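Local coordinates for ribosome-inactivating protein 3 (Zea mays, PDB 2PQG), which is a plant member of the ribosome-inactivating protein family, named for acting against ribosomes, at residues R189-R195 with A253-L258; Y13-A17 with V197-F201. One frame throughout, in Å; residues are numbered along the deposited sequence.

Contact 1. Residues R189-R195 with A253-L258; sequences RFNTVSR and ARIVAL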
loop_
_atom_site.group_PDB
_atom_site.type_symbol
_atom_site.label_atom_id
_atom_site.label_comp_id
_atom_site.label_asym_id
_atom_site.label_seq_id
_atom_site.Cartn_x
_atom_site.Cartn_y
_atom_site.Cartn_z
ATOM N N ARG A 189 -4.915 4.129 5.358
ATOM C CA ARG A 189 -5.635 3.351 6.362
ATOM C C ARG A 189 -5.259 3.710 7.800
ATOM O O ARG A 189 -6.127 3.903 8.652
ATOM C CB ARG A 189 -5.351 1.860 6.190
ATOM C CG ARG A 189 -6.009 1.166 5.031
ATOM C CD ARG A 189 -5.439 -0.238 4.950
ATOM N NE ARG A 189 -6.061 -1.029 3.902
ATOM C CZ ARG A 189 -5.775 -2.304 3.672
ATOM N NH1 ARG A 189 -4.873 -2.923 4.418
ATOM N NH2 ARG A 189 -6.406 -2.967 2.712
ATOM N N PHE A 190 -3.960 3.773 8.070
ATOM C CA PHE A 190 -3.473 4.048 9.413
ATOM C C PHE A 190 -2.853 5.415 9.606
ATOM O O PHE A 190 -1.926 5.778 8.879
ATOM C CB PHE A 190 -2.415 3.013 9.815
ATOM C CG PHE A 190 -2.889 1.600 9.768
ATOM C CD1 PHE A 190 -2.976 0.917 8.558
ATOM C CD2 PHE A 190 -3.252 0.944 10.936
ATOM C CE1 PHE A 190 -3.414 -0.409 8.519
ATOM C CE2 PHE A 190 -3.689 -0.376 10.904
ATOM C CZ PHE A 190 -3.774 -1.055 9.693
ATOM N N ASN A 191 -3.344 6.169 10.588
ATOM C CA ASN A 191 -2.752 7.466 10.870
ATOM C C ASN A 191 -1.481 7.231 11.695
ATOM O O ASN A 191 -0.709 8.154 11.951
ATOM C CB ASN A 191 -3.727 8.400 11.604
ATOM C CG ASN A 191 -4.540 7.697 12.668
ATOM O OD1 ASN A 191 -4.989 8.318 13.631
ATOM N ND2 ASN A 191 -4.755 6.406 12.492
ATOM N N THR A 192 -1.257 5.984 12.103
ATOM C CA THR A 192 -0.047 5.661 12.845
ATOM C C THR A 192 1.096 5.587 11.817
ATOM O O THR A 192 2.243 5.915 12.113
ATOM C CB THR A 192 -0.192 4.312 13.622
ATOM O OG1 THR A 192 1.036 4.009 14.302
ATOM C CG2 THR A 192 -0.565 3.174 12.678
ATOM N N VAL A 193 0.757 5.172 10.600
ATOM C CA VAL A 193 1.725 5.069 9.515
ATOM C C VAL A 193 1.951 6.432 8.858
ATOM O O VAL A 193 3.091 6.809 8.575
ATOM C CB VAL A 193 1.252 4.068 8.436
ATOM C CG1 VAL A 193 2.118 4.188 7.184
ATOM C CG2 VAL A 193 1.322 2.655 8.996
ATOM N N SER A 194 0.870 7.167 8.607
ATOM C CA SER A 194 0.996 8.476 8.000
ATOM C C SER A 194 1.783 9.403 8.931
ATOM O O SER A 194 2.542 10.250 8.458
ATOM C CB SER A 194 -0.381 9.060 7.693
ATOM O OG SER A 194 -1.166 9.153 8.861
ATOM N N ARG A 195 1.624 9.248 10.248
ATOM C CA ARG A 195 2.378 10.090 11.182
ATOM C C ARG A 195 3.865 9.750 11.124
ATOM O O ARG A 195 4.714 10.634 11.117
ATOM C CB ARG A 195 1.898 9.917 12.624
ATOM C CG ARG A 195 0.546 10.531 12.928
ATOM C CD ARG A 195 0.399 10.794 14.421
ATOM N NE ARG A 195 0.613 9.585 15.214
ATOM C CZ ARG A 195 -0.310 8.653 15.429
ATOM N NH1 ARG A 195 -0.013 7.586 16.160
ATOM N NH2 ARG A 195 -1.531 8.797 14.926
ATOM N N ALA A 253 -8.167 4.803 18.031
ATOM C CA ALA A 253 -8.388 6.031 17.279
ATOM C C ALA A 253 -7.066 6.729 16.953
ATOM O O ALA A 253 -6.994 7.594 16.075
ATOM C CB ALA A 253 -9.301 6.970 18.060
ATOM N N ARG A 254 -6.007 6.355 17.650
ATOM C CA ARG A 254 -4.688 6.946 17.419
ATOM C C ARG A 254 -3.911 6.102 16.413
ATOM O O ARG A 254 -2.774 6.433 16.053
ATOM C CB ARG A 254 -3.893 6.954 18.716
ATOM C CG ARG A 254 -4.098 8.154 19.600
ATOM C CD ARG A 254 -2.774 8.821 19.946
ATOM N NE ARG A 254 -2.164 9.484 18.793
ATOM C CZ ARG A 254 -1.068 10.238 18.854
ATOM N NH1 ARG A 254 -0.454 10.429 20.014
ATOM N NH2 ARG A 254 -0.588 10.808 17.756
ATOM N N ILE A 255 -4.548 5.053 15.910
ATOM C CA ILE A 255 -3.900 4.077 15.061
ATOM C C ILE A 255 -4.473 3.903 13.669
ATOM O O ILE A 255 -3.743 3.959 12.685
ATOM C CB ILE A 255 -3.934 2.725 15.827
ATOM C CG1 ILE A 255 -3.019 2.778 17.059
ATOM C CG2 ILE A 255 -3.573 1.570 14.932
ATOM C CD1 ILE A 255 -3.072 1.524 17.913
ATOM N N VAL A 256 -5.771 3.632 13.616
ATOM C CA VAL A 256 -6.451 3.466 12.337
ATOM C C VAL A 256 -7.246 4.727 12.027
ATOM O O VAL A 256 -7.879 5.314 12.906
ATOM C CB VAL A 256 -7.412 2.258 12.325
ATOM C CG1 VAL A 256 -6.621 0.978 12.127
ATOM C CG2 VAL A 256 -8.190 2.206 13.625
ATOM N N ALA A 257 -7.200 5.147 10.768
ATOM C CA ALA A 257 -7.903 6.345 10.329
ATOM C C ALA A 257 -9.198 5.965 9.629
ATOM O O ALA A 257 -10.209 6.638 9.788
ATOM C CB ALA A 257 -7.011 7.166 9.391
ATOM N N LEU A 258 -9.166 4.880 8.863
ATOM C CA LEU A 258 -10.350 4.418 8.149
ATOM C C LEU A 258 -10.566 2.921 8.373
ATOM O O LEU A 258 -9.658 2.114 8.153
ATOM C CB LEU A 258 -10.195 4.691 6.655
ATOM C CG LEU A 258 -9.968 6.143 6.228
ATOM C CD1 LEU A 258 -9.497 6.164 4.778
ATOM C CD2 LEU A 258 -11.243 6.956 6.409
#
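This is a largely backbone-mediated docking of a loop onto a helix junction: residues 253-258, following helix 249-252, lie along the short break at Phe-190 where helix 171-189 gives way to helix 191-199. Arg-189 O accepts two hydrogen bonds, from Ala-257 N (2.7 Å) and Leu-258 N (3.2 Å). At the start of the next helix, Thr-192 N donates a hydrogen bond to Ile-255 O at 3.3 Å; an amide in a first helical turn has no carbonyl a turn earlier to bond, and here the loop provides one. One turn on, the Arg-195 guanidinium hydrogen-bonds Arg-254 O, with NH1 at 3.0 Å and NH2 at 2.9 Å. Between these polar points Phe-190 CE2 rests 3.5 Å from Val-256 CG1, and Phe-190 CD2 4.1 Å from Ile-255 CG2. Trp-220 of helix 220-232 backs the junction, meeting the Phe-190 ring and making a cation-pi contact with Arg-189, whose NH2 is hydrogen-bonded to Asn-71 O. At the exposed end the two guanidinium groups lie close, Arg-195 NE 3.1 Å from Arg-254 NH2, like charges brought together. Such charges gain nothing from each other, so the Arg-195 hydrogen bonds to Arg-254 O probably hold this end.

Contact 2. Residues Y13-A17 with V197-F201; sequences YPYSA and VDAGF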
loop_
_atom_site.group_PDB
_atom_site.type_symbol
_atom_site.label_atom_id
_atom_site.label_comp_id
_atom_site.label_asym_id
_atom_site.label_seq_id
_atom_site.Cartn_x
_atom_site.Cartn_y
_atom_site.Cartn_z
ATOM N N TYR A 13 5.874 20.219 -1.029
ATOM C CA TYR A 13 4.567 19.565 -0.886
ATOM C C TYR A 13 4.719 18.406 0.106
ATOM O O TYR A 13 5.124 17.297 -0.270
ATOM C CB TYR A 13 4.089 19.018 -2.244
ATOM C CG TYR A 13 2.627 18.616 -2.287
ATOM C CD1 TYR A 13 1.969 18.172 -1.142
ATOM C CD2 TYR A 13 1.914 18.636 -3.481
ATOM C CE1 TYR A 13 0.643 17.755 -1.181
ATOM C CE2 TYR A 13 0.584 18.217 -3.532
ATOM C CZ TYR A 13 -0.042 17.775 -2.376
ATOM O OH TYR A 13 -1.342 17.322 -2.415
ATOM N N PRO A 14 4.374 18.644 1.385
ATOM C CA PRO A 14 4.496 17.600 2.406
ATOM C C PRO A 14 3.610 16.373 2.236
ATOM O O PRO A 14 2.472 16.463 1.792
ATOM C CB PRO A 14 4.216 18.355 3.702
ATOM C CG PRO A 14 3.269 19.445 3.265
ATOM C CD PRO A 14 3.847 19.898 1.961
ATOM N N TYR A 15 4.160 15.218 2.590
ATOM C CA TYR A 15 3.444 13.953 2.513
ATOM C C TYR A 15 2.129 14.050 3.300
ATOM O O TYR A 15 1.094 13.554 2.849
ATOM C CB TYR A 15 4.335 12.834 3.077
ATOM C CG TYR A 15 3.640 11.512 3.321
ATOM C CD1 TYR A 15 3.319 10.655 2.265
ATOM C CD2 TYR A 15 3.327 11.105 4.620
ATOM C CE1 TYR A 15 2.710 9.414 2.495
ATOM C CE2 TYR A 15 2.716 9.873 4.865
ATOM C CZ TYR A 15 2.415 9.030 3.798
ATOM O OH TYR A 15 1.841 7.800 4.039
ATOM N N SER A 16 2.174 14.691 4.468
ATOM C CA SER A 16 0.990 14.845 5.322
ATOM C C SER A 16 -0.143 15.565 4.601
ATOM O O SER A 16 -1.318 15.301 4.853
ATOM C CB SER A 16 1.346 15.628 6.583
ATOM O OG SER A 16 1.887 16.892 6.239
ATOM N N ALA A 17 0.229 16.480 3.711
ATOM C CA ALA A 17 -0.734 17.251 2.941
ATOM C C ALA A 17 -1.459 16.346 1.955
ATOM O O ALA A 17 -2.681 16.415 1.794
ATOM C CB ALA A 17 -0.021 18.353 2.196
ATOM N N VAL A 197 5.480 8.052 8.600
ATOM C CA VAL A 197 6.038 8.302 7.279
ATOM C C VAL A 197 6.212 9.797 7.024
ATOM O O VAL A 197 7.155 10.191 6.337
ATOM C CB VAL A 197 5.167 7.709 6.149
ATOM C CG1 VAL A 197 5.746 8.106 4.786
ATOM C CG2 VAL A 197 5.111 6.202 6.277
ATOM N N ASP A 198 5.324 10.629 7.568
ATOM C CA ASP A 198 5.454 12.066 7.341
ATOM C C ASP A 198 6.572 12.644 8.169
ATOM O O ASP A 198 7.298 13.522 7.714
ATOM C CB ASP A 198 4.176 12.838 7.672
ATOM C CG ASP A 198 4.315 14.331 7.367
ATOM O OD1 ASP A 198 4.449 14.696 6.175
ATOM O OD2 ASP A 198 4.309 15.139 8.317
ATOM N N ALA A 199 6.713 12.155 9.392
ATOM C CA ALA A 199 7.763 12.657 10.259
ATOM C C ALA A 199 9.152 12.458 9.652
ATOM O O ALA A 199 10.001 13.345 9.755
ATOM C CB ALA A 199 7.685 11.988 11.615
ATOM N N GLY A 200 9.390 11.315 9.014
ATOM C CA GLY A 200 10.704 11.081 8.442
ATOM C C GLY A 200 10.748 11.101 6.928
ATOM O O GLY A 200 11.722 10.660 6.321
ATOM N N PHE A 201 9.705 11.636 6.309
ATOM C CA PHE A 201 9.627 11.669 4.855
ATOM C C PHE A 201 10.797 12.318 4.118
ATOM O O PHE A 201 11.106 11.930 2.992
ATOM C CB PHE A 201 8.328 12.339 4.424
ATOM C CG PHE A 201 7.913 12.003 3.019
ATOM C CD1 PHE A 201 7.908 12.977 2.021
ATOM C CD2 PHE A 201 7.507 10.714 2.701
ATOM C CE1 PHE A 201 7.506 12.670 0.738
ATOM C CE2 PHE A 201 7.103 10.399 1.409
ATOM C CZ PHE A 201 7.099 11.380 0.429
HETATM O O HOH W 1 6.647 15.903 4.284
#
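Within the ribosome-inactivating protein fold, the N-terminal turn of helix 15-27 packs here against the C-terminal end of helix 191-199, and an aspartate from the second helix caters for the amides that open the first. Polar contacts centre on Asp-198 OD1. It accepts a hydrogen bond from Ser-16 N at 2.8 Å, and a water links it to the preceding amide, lying 3.1 Å from Asp-198 OD1, to which it donates, and 3.1 Å from Tyr-15 N, from which it accepts. Pro-14 holds the N-cap position and takes the next amide through its backbone, Ala-17 N to Pro-14 O at 3.0 Å. A carboxylate at this site also sits well with the positive end of the helix dipole.

Apolar contacts gather round Tyr-15, whose ring meets Val-197 and Phe-201 on the same side of its plane. Val-197 CG1 makes a CH-pi contact over the face of the tyrosine ring, 3.7 Å from its centroid, and the Asp-198 CB methylene touches Tyr-15 CD2 at 3.6 Å. The rings of Tyr-15 and Phe-201 are nearly parallel, at 22°, yet with centroids 5.0 Å apart they barely overlap. The Tyr-15 hydroxyl is hydrogen-bonded to the Met-183 carbonyl of helix 171-189, so this one side chain ties three helices together, while Phe-201 goes on to touch Phe-6 of strand 2-7. What covers the phenylalanine ring is instead a methylene: Tyr-15 CB stands 3.6 Å from the Phe-201 centroid, only 10° off the ring normal.

Helix 191-199 is common to both contacts: contact 1 holds its N-terminal end against the 253-258 loop, contact 2 its C-terminal end against helix 15-27. Their centres are about 14 Å apart, and they meet where Ser-194 O lies 3.6 Å from Tyr-15 CE2. Each is partly buried, but contact 1 reaches the surface through two exposed arginines, whereas no touching residue of contact 2 is exposed. Contact 1 buries more area (475 against 277 Å²) and relies chiefly on main-chain carbonyls; contact 2 pairs one carboxylate and a water with CH-pi packing. In both, the first turn of a helix finds an acceptor on a distant part of the chain.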